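Alkaline serine protease (Pseudoalteromonas sp., PDB 1Y9Z) probably hydrolyses peptide bonds in proteins as a cold-adapted, subtilisin-like serine endopeptidase. Local coordinates at residues 18-32 with 86-99. Numbering follows the deposited sequence.
With PMS (phenylmethanesulfonic acid), chain H.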
loop_
_atom_site.group_PDB
_atom_site.type_symbol
_atom_site.label_atom_id
_atom_site.label_comp_id
_atom_site.label_asym_id
_atom_site.label_seq_id
_atom_site.Cartn_x
_atom_site.Cartn_y
_atom_site.Cartn_z
ATOM N N ASP A 18 15.799 13.118 3.759
ATOM C CA ASP A 18 15.245 13.149 5.107
ATOM C C ASP A 18 16.298 13.502 6.154
ATOM O O ASP A 18 16.124 13.217 7.334
ATOM C CB ASP A 18 14.611 11.793 5.455
ATOM C CG ASP A 18 15.637 10.674 5.583
ATOM O OD1 ASP A 18 16.843 10.930 5.386
ATOM O OD2 ASP A 18 15.233 9.530 5.885
ATOM N N SER A 19 17.384 14.140 5.726
ATOM C CA SER A 19 18.462 14.494 6.646
ATOM C C SER A 19 18.018 15.323 7.847
ATOM O O SER A 19 18.643 15.258 8.903
ATOM C CB SER A 19 19.581 15.238 5.906
ATOM O OG SER A 19 19.172 16.538 5.520
ATOM N N GLN A 20 16.944 16.091 7.698
ATOM C CA GLN A 20 16.467 16.925 8.799
ATOM C C GLN A 20 15.217 16.376 9.482
ATOM O O GLN A 20 14.648 17.030 10.360
ATOM C CB GLN A 20 16.184 18.344 8.299
ATOM C CG GLN A 20 17.378 19.021 7.636
ATOM C CD GLN A 20 18.616 19.014 8.514
ATOM O OE1 GLN A 20 18.599 19.519 9.638
ATOM N NE2 GLN A 20 19.698 18.438 8.005
ATOM N N ALA A 21 14.800 15.175 9.094
ATOM C CA ALA A 21 13.599 14.567 9.666
ATOM C C ALA A 21 13.704 14.304 11.165
ATOM O O ALA A 21 12.710 13.965 11.811
ATOM C CB ALA A 21 13.265 13.279 8.927
ATOM N N GLY A 22 14.902 14.460 11.718
ATOM C CA GLY A 22 15.085 14.253 13.141
ATOM C C GLY A 22 14.371 15.327 13.943
ATOM O O GLY A 22 14.216 15.198 15.160
ATOM N N ASN A 23 13.935 16.393 13.276
ATOM C CA ASN A 23 13.228 17.453 13.984
ATOM C C ASN A 23 11.723 17.198 14.008
ATOM O O ASN A 23 10.962 17.982 14.572
ATOM C CB ASN A 23 13.561 18.838 13.384
ATOM C CG ASN A 23 13.034 19.036 11.967
ATOM O OD1 ASN A 23 13.623 19.785 11.178
ATOM N ND2 ASN A 23 11.916 18.403 11.644
ATOM N N ARG A 24 11.310 16.081 13.409
ATOM C CA ARG A 24 9.901 15.687 13.357
ATOM C C ARG A 24 9.689 14.326 14.023
ATOM O O ARG A 24 10.608 13.510 14.116
ATOM C CB ARG A 24 9.414 15.560 11.904
ATOM C CG ARG A 24 9.477 16.813 11.041
ATOM C CD ARG A 24 8.495 17.879 11.496
ATOM N NE ARG A 24 8.981 18.598 12.668
ATOM C CZ ARG A 24 8.257 19.467 13.363
ATOM N NH1 ARG A 24 8.784 20.077 14.416
ATOM N NH2 ARG A 24 7.004 19.725 13.012
ATOM N N THR A 25 8.467 14.094 14.486
ATOM C CA THR A 25 8.112 12.817 15.091
ATOM C C THR A 25 6.765 12.390 14.529
ATOM O O THR A 25 5.794 13.147 14.583
ATOM C CB THR A 25 7.996 12.897 16.629
ATOM O OG1 THR A 25 9.280 13.183 17.195
ATOM C CG2 THR A 25 7.497 11.569 17.192
ATOM N N ILE A 26 6.717 11.191 13.958
ATOM C CA ILE A 26 5.472 10.667 13.416
ATOM C C ILE A 26 5.055 9.467 14.256
ATOM O O ILE A 26 5.863 8.583 14.536
ATOM C CB ILE A 26 5.612 10.256 11.923
ATOM C CG1 ILE A 26 4.306 9.616 11.441
ATOM C CG2 ILE A 26 6.786 9.303 11.733
ATOM C CD1 ILE A 26 4.196 9.489 9.938
ATOM N N CYS A 27 3.796 9.462 14.680
ATOM C CA CYS A 27 3.267 8.380 15.498
ATOM C C CYS A 27 2.329 7.520 14.682
ATOM O O CYS A 27 1.387 8.023 14.066
ATOM C CB CYS A 27 2.512 8.951 16.688
ATOM S SG CYS A 27 2.046 7.778 18.003
ATOM N N ILE A 28 2.598 6.221 14.688
ATOM C CA ILE A 28 1.793 5.260 13.954
ATOM C C ILE A 28 0.870 4.515 14.913
ATOM O O ILE A 28 1.325 3.721 15.741
ATOM C CB ILE A 28 2.684 4.225 13.234
ATOM C CG1 ILE A 28 3.703 4.938 12.343
ATOM C CG2 ILE A 28 1.825 3.298 12.397
ATOM C CD1 ILE A 28 4.751 4.009 11.746
ATOM N N ILE A 29 -0.426 4.797 14.819
ATOM C CA ILE A 29 -1.420 4.120 15.649
ATOM C C ILE A 29 -1.885 2.969 14.770
ATOM O O ILE A 29 -2.580 3.175 13.773
ATOM C CB ILE A 29 -2.598 5.057 15.987
ATOM C CG1 ILE A 29 -2.088 6.242 16.812
ATOM C CG2 ILE A 29 -3.679 4.294 16.741
ATOM C CD1 ILE A 29 -3.176 7.215 17.245
ATOM N N ASP A 30 -1.494 1.751 15.132
ATOM C CA ASP A 30 -1.830 0.605 14.304
ATOM C C ASP A 30 -1.652 -0.708 15.075
ATOM O O ASP A 30 -1.838 -0.746 16.292
ATOM C CB ASP A 30 -0.935 0.634 13.055
ATOM C CG ASP A 30 -1.624 0.084 11.821
ATOM O OD1 ASP A 30 -1.983 -1.109 11.829
ATOM O OD2 ASP A 30 -1.802 0.844 10.841
ATOM N N SER A 31 -1.272 -1.773 14.371
ATOM C CA SER A 31 -1.113 -3.083 15.005
ATOM C C SER A 31 0.289 -3.433 15.493
ATOM O O SER A 31 0.624 -4.609 15.628
ATOM C CB SER A 31 -1.591 -4.187 14.056
ATOM O OG SER A 31 -0.665 -4.412 13.002
ATOM N N GLY A 32 1.115 -2.432 15.764
ATOM C CA GLY A 32 2.448 -2.748 16.237
ATOM C C GLY A 32 3.502 -2.630 15.158
ATOM O O GLY A 32 3.200 -2.415 13.985
ATOM N N MET A 86 11.086 7.953 4.283
ATOM C CA MET A 86 12.247 8.472 5.016
ATOM C C MET A 86 13.018 7.223 5.440
ATOM O O MET A 86 12.824 6.698 6.536
ATOM C CB MET A 86 11.781 9.268 6.235
ATOM C CG MET A 86 10.882 10.448 5.864
ATOM S SD MET A 86 10.196 11.335 7.274
ATOM C CE MET A 86 8.873 10.212 7.750
ATOM N N PRO A 87 13.922 6.745 4.571
ATOM C CA PRO A 87 14.730 5.545 4.795
ATOM C C PRO A 87 16.119 5.660 5.413
ATOM O O PRO A 87 16.783 4.640 5.602
ATOM C CB PRO A 87 14.823 4.974 3.396
ATOM C CG PRO A 87 15.120 6.235 2.607
ATOM C CD PRO A 87 14.168 7.278 3.216
ATOM N N ASN A 88 16.566 6.866 5.741
ATOM C CA ASN A 88 17.918 7.011 6.264
ATOM C C ASN A 88 18.131 7.076 7.770
ATOM O O ASN A 88 19.133 7.625 8.235
ATOM C CB ASN A 88 18.589 8.204 5.582
ATOM C CG ASN A 88 18.560 8.092 4.069
ATOM O OD1 ASN A 88 17.813 8.801 3.394
ATOM N ND2 ASN A 88 19.364 7.183 3.528
ATOM N N GLN A 89 17.201 6.515 8.535
ATOM C CA GLN A 89 17.329 6.471 9.989
ATOM C C GLN A 89 17.476 7.845 10.652
ATOM O O GLN A 89 18.309 8.036 11.541
ATOM C CB GLN A 89 18.520 5.574 10.349
ATOM C CG GLN A 89 18.332 4.127 9.908
ATOM C CD GLN A 89 19.627 3.339 9.876
ATOM O OE1 GLN A 89 20.367 3.374 8.892
ATOM N NE2 GLN A 89 19.909 2.626 10.957
ATOM N N ASN A 90 16.642 8.787 10.228
ATOM C CA ASN A 90 16.664 10.142 10.772
ATOM C C ASN A 90 15.358 10.480 11.489
ATOM O O ASN A 90 15.366 10.973 12.617
ATOM C CB ASN A 90 16.904 11.152 9.648
ATOM C CG ASN A 90 18.324 11.109 9.120
ATOM O OD1 ASN A 90 18.549 11.103 7.907
ATOM N ND2 ASN A 90 19.292 11.091 10.028
ATOM N N ALA A 91 14.238 10.214 10.828
ATOM C CA ALA A 91 12.932 10.507 11.400
ATOM C C ALA A 91 12.686 9.779 12.714
ATOM O O ALA A 91 13.153 8.658 12.914
ATOM C CB ALA A 91 11.843 10.144 10.405
ATOM N N ASN A 92 11.957 10.434 13.612
ATOM C CA ASN A 92 11.606 9.832 14.889
ATOM C C ASN A 92 10.235 9.215 14.691
ATOM O O ASN A 92 9.322 9.863 14.178
ATOM C CB ASN A 92 11.540 10.886 15.993
ATOM C CG ASN A 92 12.870 11.547 16.238
ATOM O OD1 ASN A 92 13.820 10.908 16.692
ATOM N ND2 ASN A 92 12.954 12.834 15.926
ATOM N N ILE A 93 10.104 7.959 15.094
ATOM C CA ILE A 93 8.853 7.232 14.952
ATOM C C ILE A 93 8.388 6.736 16.310
ATOM O O ILE A 93 9.172 6.164 17.066
ATOM C CB ILE A 93 9.036 6.004 14.040
ATOM C CG1 ILE A 93 9.634 6.437 12.701
ATOM C CG2 ILE A 93 7.701 5.297 13.835
ATOM C CD1 ILE A 93 10.043 5.281 11.811
ATOM N N HIS A 94 7.117 6.968 16.626
ATOM C CA HIS A 94 6.562 6.494 17.888
ATOM C C HIS A 94 5.430 5.539 17.549
ATOM O O HIS A 94 4.592 5.827 16.692
ATOM C CB HIS A 94 6.030 7.642 18.746
ATOM C CG HIS A 94 5.821 7.260 20.179
ATOM N ND1 HIS A 94 6.870 7.024 21.041
ATOM C CD2 HIS A 94 4.691 7.026 20.887
ATOM C CE1 HIS A 94 6.395 6.659 22.219
ATOM N NE2 HIS A 94 5.075 6.652 22.151
ATOM N N ILE A 95 5.412 4.398 18.223
ATOM C CA ILE A 95 4.411 3.379 17.971
ATOM C C ILE A 95 3.402 3.212 19.100
ATOM O O ILE A 95 3.769 3.084 20.268
ATOM C CB ILE A 95 5.089 2.001 17.734
ATOM C CG1 ILE A 95 6.155 2.113 16.637
ATOM C CG2 ILE A 95 4.043 0.955 17.369
ATOM C CD1 ILE A 95 5.634 2.578 15.290
ATOM N N VAL A 96 2.122 3.237 18.741
ATOM C CA VAL A 96 1.053 3.001 19.702
ATOM C C VAL A 96 0.272 1.847 19.082
ATOM O O VAL A 96 -0.357 1.995 18.031
ATOM C CB VAL A 96 0.133 4.224 19.887
ATOM C CG1 VAL A 96 -1.029 3.861 20.809
ATOM C CG2 VAL A 96 0.920 5.381 20.496
ATOM N N LYS A 97 0.351 0.686 19.724
ATOM C CA LYS A 97 -0.304 -0.525 19.244
ATOM C C LYS A 97 -1.715 -0.664 19.807
ATOM O O LYS A 97 -1.894 -0.944 20.994
ATOM C CB LYS A 97 0.546 -1.739 19.638
ATOM C CG LYS A 97 0.037 -3.078 19.137
ATOM C CD LYS A 97 0.928 -4.195 19.661
ATOM C CE LYS A 97 0.397 -5.570 19.316
ATOM N NZ LYS A 97 1.210 -6.628 19.987
ATOM N N VAL A 98 -2.714 -0.472 18.949
ATOM C CA VAL A 98 -4.107 -0.576 19.373
ATOM C C VAL A 98 -4.768 -1.872 18.912
ATOM O O VAL A 98 -5.846 -2.226 19.391
ATOM C CB VAL A 98 -4.947 0.621 18.853
ATOM C CG1 VAL A 98 -4.413 1.922 19.436
ATOM C CG2 VAL A 98 -4.919 0.662 17.329
ATOM N N PHE A 99 -4.124 -2.583 17.989
ATOM C CA PHE A 99 -4.672 -3.835 17.473
ATOM C C PHE A 99 -3.866 -5.079 17.805
ATOM O O PHE A 99 -2.634 -5.077 17.735
ATOM C CB PHE A 99 -4.797 -3.799 15.945
ATOM C CG PHE A 99 -5.746 -2.765 15.422
ATOM C CD1 PHE A 99 -5.267 -1.666 14.719
ATOM C CD2 PHE A 99 -7.117 -2.903 15.601
ATOM C CE1 PHE A 99 -6.144 -0.716 14.197
ATOM C CE2 PHE A 99 -8.001 -1.958 15.084
ATOM C CZ PHE A 99 -7.511 -0.864 14.381
HETATM C C PMS H . -8.071 -0.803 6.867
HETATM S S PMS H . -7.513 0.813 6.275
HETATM C C1 PMS H . -8.383 -0.837 8.385
HETATM C C2 PMS H . -9.728 -0.538 8.809
HETATM C C3 PMS H . -10.060 -0.560 10.201
HETATM C C4 PMS H . -9.006 -0.888 11.140
HETATM C C5 PMS H . -7.683 -1.183 10.730
HETATM C C6 PMS H . -7.305 -1.174 9.351
HETATM O O2S PMS H . -8.246 1.831 7.020
HETATM O O1S PMS H . -7.785 0.936 4.863
HETATM O O HOH W 1 14.512 8.654 8.399
#
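Strands 25-30 and 92-97 run side by side in the mainly parallel sheet of the subtilisin-like domain, with D30 and F99 bringing the pair to the active site. Backbone bonds alternate from I26 N to N92 O through to D30 N to V96 O; beyond them D30 O takes V98 N at 2.8 Å and, weakly, F99 N. On one face I28 and I95 lie side by side, CD1 to CD1 3.9 Å, while I93 CG2 meets the same I28 CD1. On the other face C27 SG, anti to its own N (chi1 -169°), touches V96 CG2 at 3.6 Å and sits in the plane of the H94 ring at its edge; its disulfide to C117 ties the strand to helix 110-119. At the N-terminal end N92 ND2 reaches R24 O at 3.0 Å, above that carbonyl's plane. Farther back, the buried D18 carboxylate takes N88 N on the syn lone pair of OD2 (3.0 Å), and a water links this oxygen to N90 N. At the C-terminal end D30 OD1 accepts S31 N and H65 ND1, and F99 CZ lies 3.6 Å from C4 of phenylmethanesulfonic acid. The Asp-His pairing at the strand's end is as in the catalytic triad of subtilases.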